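PDB 7CVW: catechol O-methyltransferase from Niastella koreensis, which transfers a methyl group from S-adenosyl-L-methionine to a hydroxyl of catechol-like compounds, depends on a divalent cation, preferably magnesium, and works as a homodimer. Local coordinates for residues A[123-126]-A[127-130]; A[154-157]-A[158-162]; A[49-52]-A[53-56]; A[190-193]-A[194-198]. All blocks are in the same frame, centred on the assembly; numbering follows the deposited sequence.

Interaction 1: A[123-126]-A[127-130]; sequences PQLV and EEGA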
ATOM      1  N   PRO A 123     -15.755  21.091   9.599  1.00 11.69           N
ATOM      2  CA  PRO A 123     -15.472  22.251  10.445  1.00 12.51           C
ATOM      3  C   PRO A 123     -15.955  22.074  11.889  1.00 12.08           C
ATOM      4  O   PRO A 123     -15.363  22.611  12.791  1.00 13.55           O
ATOM      5  CB  PRO A 123     -16.151  23.438   9.748  1.00 12.67           C
ATOM      6  CG  PRO A 123     -17.106  22.839   8.747  1.00 14.03           C
ATOM      7  CD  PRO A 123     -16.531  21.471   8.410  1.00 12.57           C
ATOM      8  N   GLN A 124     -16.960  21.240  12.114  1.00 11.42           N
ATOM      9  CA  GLN A 124     -17.391  20.889  13.488  1.00 11.18           C
ATOM     10  C   GLN A 124     -16.250  20.145  14.187  1.00 11.87           C
ATOM     11  O   GLN A 124     -15.987  20.420  15.361  1.00 11.63           O
ATOM     12  CB  GLN A 124     -18.635  19.996  13.510  1.00 11.77           C
ATOM     13  CG  GLN A 124     -19.826  20.516  12.716  1.00 11.51           C
ATOM     14  CD  GLN A 124     -20.971  19.537  12.698  1.00 10.87           C
ATOM     15  OE1 GLN A 124     -20.843  18.372  13.098  1.00 11.64           O
ATOM     16  NE2 GLN A 124     -22.096  20.003  12.192  1.00 12.18           N
ATOM     17  N   LEU A 125     -15.611  19.186  13.506  1.00 10.85           N
ATOM     18  CA  LEU A 125     -14.536  18.371  14.116  1.00 11.34           C
ATOM     19  C   LEU A 125     -13.363  19.295  14.461  1.00 11.69           C
ATOM     20  O   LEU A 125     -12.753  19.082  15.526  1.00 13.60           O
ATOM     21  CB  LEU A 125     -14.124  17.277  13.126  1.00 11.28           C
ATOM     22  CG  LEU A 125     -15.173  16.183  12.876  1.00 11.40           C
ATOM     23  CD1 LEU A 125     -14.751  15.254  11.735  1.00 11.77           C
ATOM     24  CD2 LEU A 125     -15.436  15.363  14.115  1.00 11.96           C
ATOM     25  N   VAL A 126     -13.100  20.306  13.619  1.00 12.53           N
ATOM     26  CA  VAL A 126     -12.042  21.323  13.912  1.00 14.01           C
ATOM     27  C   VAL A 126     -12.457  22.111  15.164  1.00 15.27           C
ATOM     28  O   VAL A 126     -11.622  22.193  16.104  1.00 16.15           O
ATOM     29  CB  VAL A 126     -11.747  22.221  12.701  1.00 13.95           C
ATOM     30  CG1 VAL A 126     -10.825  23.377  13.081  1.00 15.55           C
ATOM     31  CG2 VAL A 126     -11.127  21.397  11.586  1.00 13.55           C
ATOM     32  N   GLU A 127     -13.697  22.605  15.227  1.00 16.73           N
ATOM     33  CA  GLU A 127     -14.185  23.370  16.409  1.00 17.93           C
ATOM     34  C   GLU A 127     -14.089  22.505  17.667  1.00 18.49           C
ATOM     35  O   GLU A 127     -13.718  23.050  18.733  1.00 20.58           O
ATOM     36  CB  GLU A 127     -15.606  23.886  16.190  1.00 20.48           C
ATOM     37  CG  GLU A 127     -16.095  24.669  17.389  1.00 23.87           C
ATOM     38  CD  GLU A 127     -17.365  25.475  17.230  1.00 28.56           C
ATOM     39  OE1 GLU A 127     -18.007  25.389  16.158  1.00 31.01           O
ATOM     40  OE2 GLU A 127     -17.718  26.183  18.214  1.00 29.89           O
ATOM     41  N   GLU A 128     -14.389  21.205  17.569  1.00 15.62           N
ATOM     42  CA  GLU A 128     -14.406  20.261  18.709  1.00 16.18           C
ATOM     43  C   GLU A 128     -12.984  19.923  19.168  1.00 17.27           C
ATOM     44  O   GLU A 128     -12.849  19.379  20.259  1.00 19.74           O
ATOM     45  CB  GLU A 128     -15.100  18.962  18.317  1.00 16.90           C
ATOM     46  CG  GLU A 128     -16.588  19.124  18.104  1.00 16.33           C
ATOM     47  CD  GLU A 128     -17.196  18.019  17.249  1.00 17.21           C
ATOM     48  OE1 GLU A 128     -16.584  16.915  17.170  1.00 17.24           O
ATOM     49  OE2 GLU A 128     -18.277  18.242  16.680  1.00 17.04           O
ATOM     50  N   GLY A 129     -11.971  20.157  18.343  1.00 17.81           N
ATOM     51  CA  GLY A 129     -10.620  19.615  18.600  1.00 18.50           C
ATOM     52  C   GLY A 129     -10.618  18.099  18.526  1.00 19.39           C
ATOM     53  O   GLY A 129      -9.935  17.444  19.342  1.00 19.25           O
ATOM     54  N   ALA A 130     -11.368  17.516  17.578  1.00 17.43           N
ATOM     55  CA  ALA A 130     -11.542  16.049  17.484  1.00 17.84           C
ATOM     56  C   ALA A 130     -10.252  15.395  16.994  1.00 17.69           C
ATOM     57  O   ALA A 130     -10.084  14.179  17.231  1.00 19.34           O
ATOM     58  CB  ALA A 130     -12.705  15.705  16.592  1.00 17.18           C
TER

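Interaction 2: A[154-157]-A[158-162]; sequences RLSR and PGTLI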
ATOM      1  N   ARG A 154      -6.054  19.894   8.313  1.00 12.55           N
ATOM      2  CA  ARG A 154      -6.370  20.638   9.559  1.00 14.24           C
ATOM      3  C   ARG A 154      -6.583  19.655  10.721  1.00 13.14           C
ATOM      4  O   ARG A 154      -6.463  20.071  11.862  1.00 15.36           O
ATOM      5  CB  ARG A 154      -7.594  21.521   9.329  1.00 16.87           C
ATOM      6  CG  ARG A 154      -7.306  22.784   8.533  1.00 22.30           C
ATOM      7  CD  ARG A 154      -7.174  23.964   9.476  1.00 28.41           C
ATOM      8  NE  ARG A 154      -8.366  24.796   9.414  1.00 32.39           N
ATOM      9  CZ  ARG A 154      -8.866  25.501  10.423  1.00 35.30           C
ATOM     10  NH1 ARG A 154      -8.308  25.462  11.624  1.00 35.82           N
ATOM     11  NH2 ARG A 154      -9.948  26.228  10.223  1.00 36.43           N
ATOM     12  N   LEU A 155      -6.934  18.399  10.449  1.00 11.47           N
ATOM     13  CA  LEU A 155      -7.270  17.381  11.469  1.00 10.79           C
ATOM     14  C   LEU A 155      -6.150  16.333  11.562  1.00 11.26           C
ATOM     15  O   LEU A 155      -6.402  15.272  12.152  1.00 12.60           O
ATOM     16  CB  LEU A 155      -8.609  16.752  11.072  1.00 10.24           C
ATOM     17  CG  LEU A 155      -9.799  17.700  11.205  1.00 10.64           C
ATOM     18  CD1 LEU A 155     -11.014  17.132  10.504  1.00 11.01           C
ATOM     19  CD2 LEU A 155     -10.080  17.984  12.681  1.00 10.90           C
ATOM     20  N   SER A 156      -4.955  16.651  11.057  1.00 12.13           N
ATOM     21  CA  SER A 156      -3.821  15.699  10.950  1.00 12.66           C
ATOM     22  C   SER A 156      -2.750  16.062  11.968  1.00 13.80           C
ATOM     23  O   SER A 156      -2.768  17.204  12.473  1.00 16.01           O
ATOM     24  CB  SER A 156      -3.237  15.687   9.553  1.00 13.17           C
ATOM     25  OG  SER A 156      -4.136  15.062   8.635  1.00 14.43           O
ATOM     26  N   ARG A 157      -1.840  15.122  12.190  1.00 14.59           N
ATOM     27  CA  ARG A 157      -0.547  15.362  12.877  1.00 15.74           C
ATOM     28  C   ARG A 157       0.553  15.036  11.880  1.00 15.66           C
ATOM     29  O   ARG A 157       0.307  14.359  10.883  1.00 13.07           O
ATOM     30  CB  ARG A 157      -0.427  14.462  14.110  1.00 17.26           C
ATOM     31  CG  ARG A 157      -0.552  12.977  13.809  1.00 19.66           C
ATOM     32  CD  ARG A 157      -0.003  12.059  14.878  1.00 21.30           C
ATOM     33  NE  ARG A 157      -0.266  10.645  14.647  1.00 22.47           N
ATOM     34  CZ  ARG A 157       0.443   9.816  13.887  1.00 22.26           C
ATOM     35  NH1 ARG A 157       1.490  10.239  13.196  1.00 22.86           N
ATOM     36  NH2 ARG A 157       0.102   8.541  13.814  1.00 22.15           N
ATOM     37  N   PRO A 158       1.816  15.437  12.123  1.00 16.22           N
ATOM     38  CA  PRO A 158       2.926  14.879  11.356  1.00 15.47           C
ATOM     39  C   PRO A 158       2.876  13.346  11.391  1.00 13.74           C
ATOM     40  O   PRO A 158       2.757  12.780  12.484  1.00 12.67           O
ATOM     41  CB  PRO A 158       4.146  15.455  12.096  1.00 17.06           C
ATOM     42  CG  PRO A 158       3.630  16.763  12.646  1.00 17.68           C
ATOM     43  CD  PRO A 158       2.255  16.399  13.156  1.00 18.24           C
ATOM     44  N   GLY A 159       2.886  12.710  10.217  1.00 12.64           N
ATOM     45  CA  GLY A 159       2.858  11.246  10.086  1.00 11.70           C
ATOM     46  C   GLY A 159       1.464  10.686   9.826  1.00 10.71           C
ATOM     47  O   GLY A 159       1.349   9.478   9.581  1.00 10.23           O
ATOM     48  N   THR A 160       0.418  11.495   9.925  1.00 10.02           N
ATOM     49  CA  THR A 160      -0.952  11.042   9.576  1.00  9.77           C
ATOM     50  C   THR A 160      -0.933  10.504   8.146  1.00  9.32           C
ATOM     51  O   THR A 160      -0.345  11.144   7.255  1.00  9.53           O
ATOM     52  CB  THR A 160      -1.970  12.171   9.674  1.00 10.11           C
ATOM     53  OG1 THR A 160      -2.132  12.541  11.048  1.00 10.52           O
ATOM     54  CG2 THR A 160      -3.296  11.781   9.062  1.00 10.49           C
ATOM     55  N   LEU A 161      -1.618   9.382   7.931  1.00  9.17           N
ATOM     56  CA  LEU A 161      -1.832   8.777   6.610  1.00  9.58           C
ATOM     57  C   LEU A 161      -3.214   9.190   6.146  1.00  9.08           C
ATOM     58  O   LEU A 161      -4.194   8.904   6.873  1.00  9.44           O
ATOM     59  CB  LEU A 161      -1.746   7.258   6.711  1.00 10.16           C
ATOM     60  CG  LEU A 161      -2.106   6.507   5.441  1.00 11.58           C
ATOM     61  CD1 LEU A 161      -1.126   6.806   4.327  1.00 12.18           C
ATOM     62  CD2 LEU A 161      -2.179   5.009   5.728  1.00 12.59           C
ATOM     63  N   ILE A 162      -3.286   9.782   4.951  1.00  8.96           N
ATOM     64  CA  ILE A 162      -4.563  10.131   4.292  1.00  9.04           C
ATOM     65  C   ILE A 162      -4.656   9.262   3.050  1.00  9.22           C
ATOM     66  O   ILE A 162      -3.711   9.234   2.246  1.00  9.79           O
ATOM     67  CB  ILE A 162      -4.662  11.627   3.950  1.00  8.71           C
ATOM     68  CG1 ILE A 162      -4.433  12.486   5.185  1.00  9.01           C
ATOM     69  CG2 ILE A 162      -6.017  11.914   3.317  1.00  9.23           C
ATOM     70  CD1 ILE A 162      -4.162  13.939   4.901  1.00  9.83           C
TER

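Interaction 3: A[49-52]-A[53-56]; sequences LQLL and AQLC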
ATOM      1  N   LEU A  49      -6.599  -1.648   3.894  1.00  9.01           N
ATOM      2  CA  LEU A  49      -6.903  -0.496   4.781  1.00  9.81           C
ATOM      3  C   LEU A  49      -6.624  -0.893   6.236  1.00  9.04           C
ATOM      4  O   LEU A  49      -6.087  -0.065   6.991  1.00  8.58           O
ATOM      5  CB  LEU A  49      -8.363  -0.075   4.578  1.00 10.67           C
ATOM      6  CG  LEU A  49      -8.683   0.586   3.231  1.00 10.97           C
ATOM      7  CD1 LEU A  49     -10.150   0.956   3.164  1.00 11.09           C
ATOM      8  CD2 LEU A  49      -7.837   1.840   2.984  1.00 11.32           C
ATOM      9  N   GLN A  50      -6.969  -2.120   6.622  1.00  8.91           N
ATOM     10  CA  GLN A  50      -6.739  -2.593   8.006  1.00  9.42           C
ATOM     11  C   GLN A  50      -5.235  -2.615   8.269  1.00  9.55           C
ATOM     12  O   GLN A  50      -4.804  -2.174   9.342  1.00  9.10           O
ATOM     13  CB  GLN A  50      -7.379  -3.959   8.206  1.00 10.31           C
ATOM     14  CG  GLN A  50      -7.285  -4.442   9.643  1.00 10.72           C
ATOM     15  CD  GLN A  50      -7.957  -5.786   9.750  1.00 11.78           C
ATOM     16  OE1 GLN A  50      -7.359  -6.809   9.404  1.00 14.10           O
ATOM     17  NE2 GLN A  50      -9.209  -5.800  10.201  1.00 11.96           N
ATOM     18  N   LEU A  51      -4.456  -3.128   7.330  1.00  9.30           N
ATOM     19  CA  LEU A  51      -2.985  -3.198   7.499  1.00 10.01           C
ATOM     20  C   LEU A  51      -2.402  -1.796   7.595  1.00  9.99           C
ATOM     21  O   LEU A  51      -1.466  -1.590   8.367  1.00 10.84           O
ATOM     22  CB  LEU A  51      -2.394  -3.984   6.331  1.00 10.70           C
ATOM     23  CG  LEU A  51      -2.717  -5.475   6.340  1.00 12.53           C
ATOM     24  CD1 LEU A  51      -2.278  -6.128   5.046  1.00 13.56           C
ATOM     25  CD2 LEU A  51      -2.051  -6.188   7.506  1.00 13.77           C
ATOM     26  N   LEU A  52      -2.867  -0.869   6.789  1.00  9.48           N
ATOM     27  CA  LEU A  52      -2.370   0.525   6.842  1.00  9.73           C
ATOM     28  C   LEU A  52      -2.683   1.102   8.228  1.00  9.85           C
ATOM     29  O   LEU A  52      -1.832   1.779   8.790  1.00  9.35           O
ATOM     30  CB  LEU A  52      -3.013   1.357   5.730  1.00 10.03           C
ATOM     31  CG  LEU A  52      -2.529   1.065   4.317  1.00 10.66           C
ATOM     32  CD1 LEU A  52      -3.347   1.833   3.298  1.00 11.36           C
ATOM     33  CD2 LEU A  52      -1.059   1.374   4.120  1.00 11.57           C
ATOM     34  N   ALA A  53      -3.874   0.844   8.769  1.00  9.19           N
ATOM     35  CA  ALA A  53      -4.242   1.354  10.108  1.00  9.85           C
ATOM     36  C   ALA A  53      -3.282   0.764  11.158  1.00 11.21           C
ATOM     37  O   ALA A  53      -2.840   1.488  12.037  1.00 12.37           O
ATOM     38  CB  ALA A  53      -5.683   1.031  10.400  1.00  9.53           C
ATOM     39  N   GLN A  54      -2.941  -0.512  11.040  1.00 11.77           N
ATOM     40  CA  GLN A  54      -1.964  -1.148  11.965  1.00 13.62           C
ATOM     41  C   GLN A  54      -0.589  -0.488  11.803  1.00 14.45           C
ATOM     42  O   GLN A  54       0.090  -0.229  12.836  1.00 14.32           O
ATOM     43  CB  GLN A  54      -1.888  -2.659  11.711  1.00 15.15           C
ATOM     44  CG  GLN A  54      -3.156  -3.423  12.019  1.00 16.14           C
ATOM     45  CD  GLN A  54      -2.971  -4.890  11.711  1.00 19.85           C
ATOM     46  OE1 GLN A  54      -2.120  -5.560  12.297  1.00 26.07           O
ATOM     47  NE2 GLN A  54      -3.740  -5.400  10.767  1.00 20.15           N
ATOM     48  N   LEU A  55      -0.146  -0.213  10.578  1.00 13.86           N
ATOM     49  CA  LEU A  55       1.180   0.423  10.370  1.00 16.81           C
ATOM     50  C   LEU A  55       1.188   1.817  11.001  1.00 17.40           C
ATOM     51  O   LEU A  55       2.261   2.227  11.508  1.00 20.77           O
ATOM     52  CB  LEU A  55       1.504   0.565   8.879  1.00 17.77           C
ATOM     53  CG  LEU A  55       2.173  -0.608   8.174  1.00 21.13           C
ATOM     54  CD1 LEU A  55       2.535  -0.174   6.753  1.00 21.14           C
ATOM     55  CD2 LEU A  55       3.417  -1.097   8.908  1.00 20.30           C
ATOM     56  N   CYS A  56       0.061   2.524  10.969  1.00 16.83           N
ATOM     57  CA  CYS A  56      -0.126   3.869  11.589  1.00 17.65           C
ATOM     58  C   CYS A  56      -0.191   3.741  13.120  1.00 17.24           C
ATOM     59  O   CYS A  56      -0.244   4.785  13.768  1.00 19.58           O
ATOM     60  CB  CYS A  56      -1.407   4.532  11.088  1.00 18.47           C
ATOM     61  SG  CYS A  56      -1.265   5.048   9.365  1.00 24.10           S
TER

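Interaction 4: A[190-193]-A[194-198]; sequences NAML and GANTA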
ATOM      1  N   ASN A 190      -6.190  15.017  -7.846  1.00  8.58           N
ATOM      2  CA  ASN A 190      -4.848  14.481  -8.217  1.00  8.52           C
ATOM      3  C   ASN A 190      -3.917  15.661  -8.519  1.00  8.62           C
ATOM      4  O   ASN A 190      -2.722  15.637  -8.122  1.00  8.82           O
ATOM      5  CB  ASN A 190      -4.950  13.507  -9.391  1.00  8.70           C
ATOM      6  CG  ASN A 190      -5.625  12.199  -9.030  1.00  8.85           C
ATOM      7  OD1 ASN A 190      -5.794  11.890  -7.848  1.00  8.56           O
ATOM      8  ND2 ASN A 190      -6.054  11.469 -10.046  1.00  9.33           N
ATOM      9  N   ALA A 191      -4.413  16.663  -9.240  1.00  9.06           N
ATOM     10  CA  ALA A 191      -3.627  17.895  -9.522  1.00  9.08           C
ATOM     11  C   ALA A 191      -3.230  18.577  -8.212  1.00  9.62           C
ATOM     12  O   ALA A 191      -2.083  19.027  -8.080  1.00 10.45           O
ATOM     13  CB  ALA A 191      -4.401  18.843 -10.401  1.00  9.33           C
ATOM     14  N   MET A 192      -4.172  18.711  -7.283  1.00  9.53           N
ATOM     15  CA  MET A 192      -3.919  19.305  -5.954  1.00 10.13           C
ATOM     16  C   MET A 192      -2.832  18.491  -5.283  1.00 10.51           C
ATOM     17  O   MET A 192      -1.889  19.082  -4.726  1.00  9.73           O
ATOM     18  CB  MET A 192      -5.196  19.321  -5.117  1.00 10.76           C
ATOM     19  CG  MET A 192      -4.999  19.870  -3.721  1.00 10.97           C
ATOM     20  SD  MET A 192      -4.356  18.646  -2.555  1.00 11.67           S
ATOM     21  CE  MET A 192      -5.571  17.314  -2.645  1.00 11.82           C
ATOM     22  N   LEU A 193      -2.927  17.171  -5.368  1.00 11.16           N
ATOM     23  CA  LEU A 193      -1.990  16.314  -4.632  1.00 12.57           C
ATOM     24  C   LEU A 193      -0.582  16.491  -5.219  1.00 12.14           C
ATOM     25  O   LEU A 193       0.375  16.622  -4.419  1.00 12.68           O
ATOM     26  CB  LEU A 193      -2.541  14.884  -4.701  1.00 13.62           C
ATOM     27  CG  LEU A 193      -1.934  13.908  -3.720  1.00 14.57           C
ATOM     28  CD1 LEU A 193      -2.076  14.398  -2.286  1.00 14.62           C
ATOM     29  CD2 LEU A 193      -2.564  12.549  -3.932  1.00 13.59           C
ATOM     30  N   GLY A 194      -0.461  16.576  -6.546  1.00 13.49           N
ATOM     31  CA  GLY A 194       0.825  16.821  -7.227  1.00 13.94           C
ATOM     32  C   GLY A 194       1.417  18.163  -6.847  1.00 15.01           C
ATOM     33  O   GLY A 194       2.651  18.302  -6.990  1.00 18.24           O
ATOM     34  N   ALA A 195       0.593  19.142  -6.448  1.00 13.56           N
ATOM     35  CA  ALA A 195       1.049  20.516  -6.121  1.00 13.32           C
ATOM     36  C   ALA A 195       1.280  20.668  -4.617  1.00 14.73           C
ATOM     37  O   ALA A 195       1.739  21.718  -4.203  1.00 15.89           O
ATOM     38  CB  ALA A 195       0.028  21.524  -6.613  1.00 13.48           C
ATOM     39  N   ASN A 196       0.920  19.676  -3.802  1.00 14.20           N
ATOM     40  CA  ASN A 196       0.838  19.865  -2.340  1.00 15.19           C
ATOM     41  C   ASN A 196       2.212  19.637  -1.712  1.00 15.73           C
ATOM     42  O   ASN A 196       2.741  18.521  -1.847  1.00 17.10           O
ATOM     43  CB  ASN A 196      -0.238  18.951  -1.755  1.00 15.83           C
ATOM     44  CG  ASN A 196      -0.586  19.331  -0.345  1.00 17.12           C
ATOM     45  OD1 ASN A 196       0.221  19.122   0.560  1.00 19.35           O
ATOM     46  ND2 ASN A 196      -1.808  19.788  -0.144  1.00 18.44           N
ATOM     47  N   THR A 197       2.717  20.621  -0.967  1.00 15.76           N
ATOM     48  CA  THR A 197       4.038  20.568  -0.301  1.00 17.50           C
ATOM     49  C   THR A 197       3.891  20.107   1.150  1.00 16.26           C
ATOM     50  O   THR A 197       4.941  19.987   1.790  1.00 18.63           O
ATOM     51  CB  THR A 197       4.724  21.935  -0.353  1.00 19.49           C
ATOM     52  OG1 THR A 197       3.857  22.849   0.305  1.00 21.54           O
ATOM     53  CG2 THR A 197       4.961  22.401  -1.770  1.00 22.35           C
ATOM     54  N   ALA A 198       2.674  19.858   1.660  1.00 14.83           N
ATOM     55  CA  ALA A 198       2.449  19.465   3.073  1.00 14.07           C
ATOM     56  C   ALA A 198       2.540  17.942   3.215  1.00 13.01           C
ATOM     57  O   ALA A 198       2.504  17.467   4.341  1.00 12.44           O
ATOM     58  CB  ALA A 198       1.104  19.958   3.549  1.00 14.63           C
TER
HETATM   59  O   HOH W   1       2.476  15.752  -2.893  1.00 24.36           O

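Interaction 1: A[123-126]-A[127-130]
A Schellman motif closes helix 118-128, and residues 123-130 show how its two defining bonds reach back into the last turn. The outer one runs from Ala130 N to Leu125 O (2.9 Å) and is almost straight at 175°. Inside it, Gly129 N donates to Val126 O at 3.0 Å, arriving from above the carbonyl plane. Gly129 makes the reversal possible with its positive phi of 65°, a backbone setting that favours glycine. One residue earlier the i to i+4 pattern still holds, with Glu128 N bonded to Gln124 O at 2.8 Å. The reversal also brings Ala130 CB against Leu125 CD2 (3.7 Å), the apolar contact that commonly accompanies this cap; Leu125 is buried and also packs on Leu155, while Val126 rests on Trp151 of helix 145-154. The acidic side chain of Glu128 turns back along the helix. Its CG stands beside the backbone N (chi1 -69°), and the extended chain carries the carboxylate to Leu125, where Glu128 OE1 makes a salt bridge with Arg114 and lies 3.6 Å from Leu125 CD2. Closer to the backbone, Glu128 CG is just 3.1 Å from Gln124 O.

Interaction 2: A[154-157]-A[158-162]
This is a local turn contact: a type II beta turn from Arg157 to Thr160, forming a corner that leads from the short, weakly bonded strand 156-157 into strand 160-165 of the central sheet of a Rossmann-like methyltransferase fold. The turn is closed by Thr160 N donating to Arg157 O at 3.0 Å. Gly159 takes its third position with a phi of 97°, a conformation that suits a residue without a side chain. A side-chain bond doubles the closure from the other direction, since Arg157 N donates to Thr160 OG1 at 2.8 Å in a nearly linear approach. That hydroxyl is also bonded to Phe133 O, so the turn is tied to the neighbouring strand 133-138. Thr160 CG2, meanwhile, faces Ser156 OG at 3.4 Å, and the serine hydroxyl bonds back to Ala152 O at the end of helix 145-154. Arg157 swings its CG between its own N and carbonyl carbon (chi1 57°), which sets that carbon 3.2 Å from Thr160 OG1 and sends the extended chain over the turn. There NE forms a salt bridge with Asp134, leaving another edge of the guanidinium to meet the turn backbone. Arg157 NH1 donates to Pro158 O at 2.9 Å, and this oxygen lies only 6° out of the guanidinium plane.

Interaction 3: A[49-52]-A[53-56]
Leu51 O accepts the shortest of the helical bonds here, from Leu55 N at 2.9 Å, in helix 43-55. The same i to i+4 pattern repeats on either side of it: Gln54 N bonds Gln50 O, and Cys56 N bonds Leu52 O, each at 3.0 Å. The bonds are alike in length and bend, as in a regular alpha helix. Beside the backbone, aliphatic carbons cover the carbonyl groups. Ala53 CB lies 3.5 Å from Gln50 O, and Gln54 CG stands 3.4 Å from that same oxygen, a placement that follows from a CG set beside its own backbone N (chi1 -65°). The side chains of Gln50 and Gln54 run across each other with their amide planes 64° apart. Gln50 itself is engaged one helix away, its NE2 bonded to Trp74 O. The leucines divide the remaining faces. Leu49 packs on Met135 and Phe137 of the sheet, its side chain about 6 Å from the bound S-adenosyl-L-homocysteine, whereas Leu55 meets Ile219 of the second subunit and Leu52 meets Leu55 of that subunit. With the carbonyls of 49-52 satisfied by the N-H groups of 53-56, the helix can turn an aliphatic face to its own sheet and a leucine-rich one to the dimer partner, with a polar margin where Leu51 and Gln54 pack on Asp200 of the second subunit.

Interaction 4: A[190-193]-A[194-198]
Met192 and Asn196 lie side by side and point the same way, one turn apart at the end of helix 181-195, with Asn196 ND2 making a weak hydrogen bond to Met192 SD at 3.7 Å. The thioether reaches this spot because the methionine chain, after leaving with CG opposite its backbone N, folds sharply at chi2 (-82°). Both side chains also touch Phe149 of helix 145-154. The other end of the asparagine amide looks forward along the chain, and Asn196 OD1 accepts from Ala198 N at 2.8 Å. In the backbone underneath, helical bonding gives way step by step. Gly194 N still bonds Asn190 O at 2.9 Å, but Ala195 N divides itself weakly between the carbonyls of Ala191 and Met192. Next, Asn196 N donates to Leu193 O at 3.2 Å from above the carbonyl plane. A water lies 2.7 Å from Leu193 O and also reaches Asn196 O, though it need not serve both at once. Farther out, Leu193 packs on Val199 and Ala201 of strand 199-206 and on Leu17 of the second subunit, while Asn190 ND2 bonds Val167 O of its own chain and Tyr12 OH of the second subunit. The forward bond of Asn196 OD1 defines an Asx turn, here placed between the end of helix 181-195 and strand 199-206.

In the fold
Three of the four contacts lie on helices, yet their bonding differs: interaction 3 keeps regular i to i+4 bonds throughout, whereas interactions 1 and 4 show a glycine-based Schellman motif and an asparagine Asx turn. Interaction 1 is a surface contact, whereas the others are partly buried. Interactions 1 and 2 meet through Val126 CG2 and Leu155 CD2, 3.7 Å apart, joining helix 118-128 to the approach to the sheet. On a different flank, Leu161 of interaction 2 packs against Leu52 and Cys56 of interaction 3, and also reaches the second subunit. Interactions 3 and 4, centres about 23 Å apart, touch that subunit too, the former mainly with leucines, the latter also through a hydrogen bond.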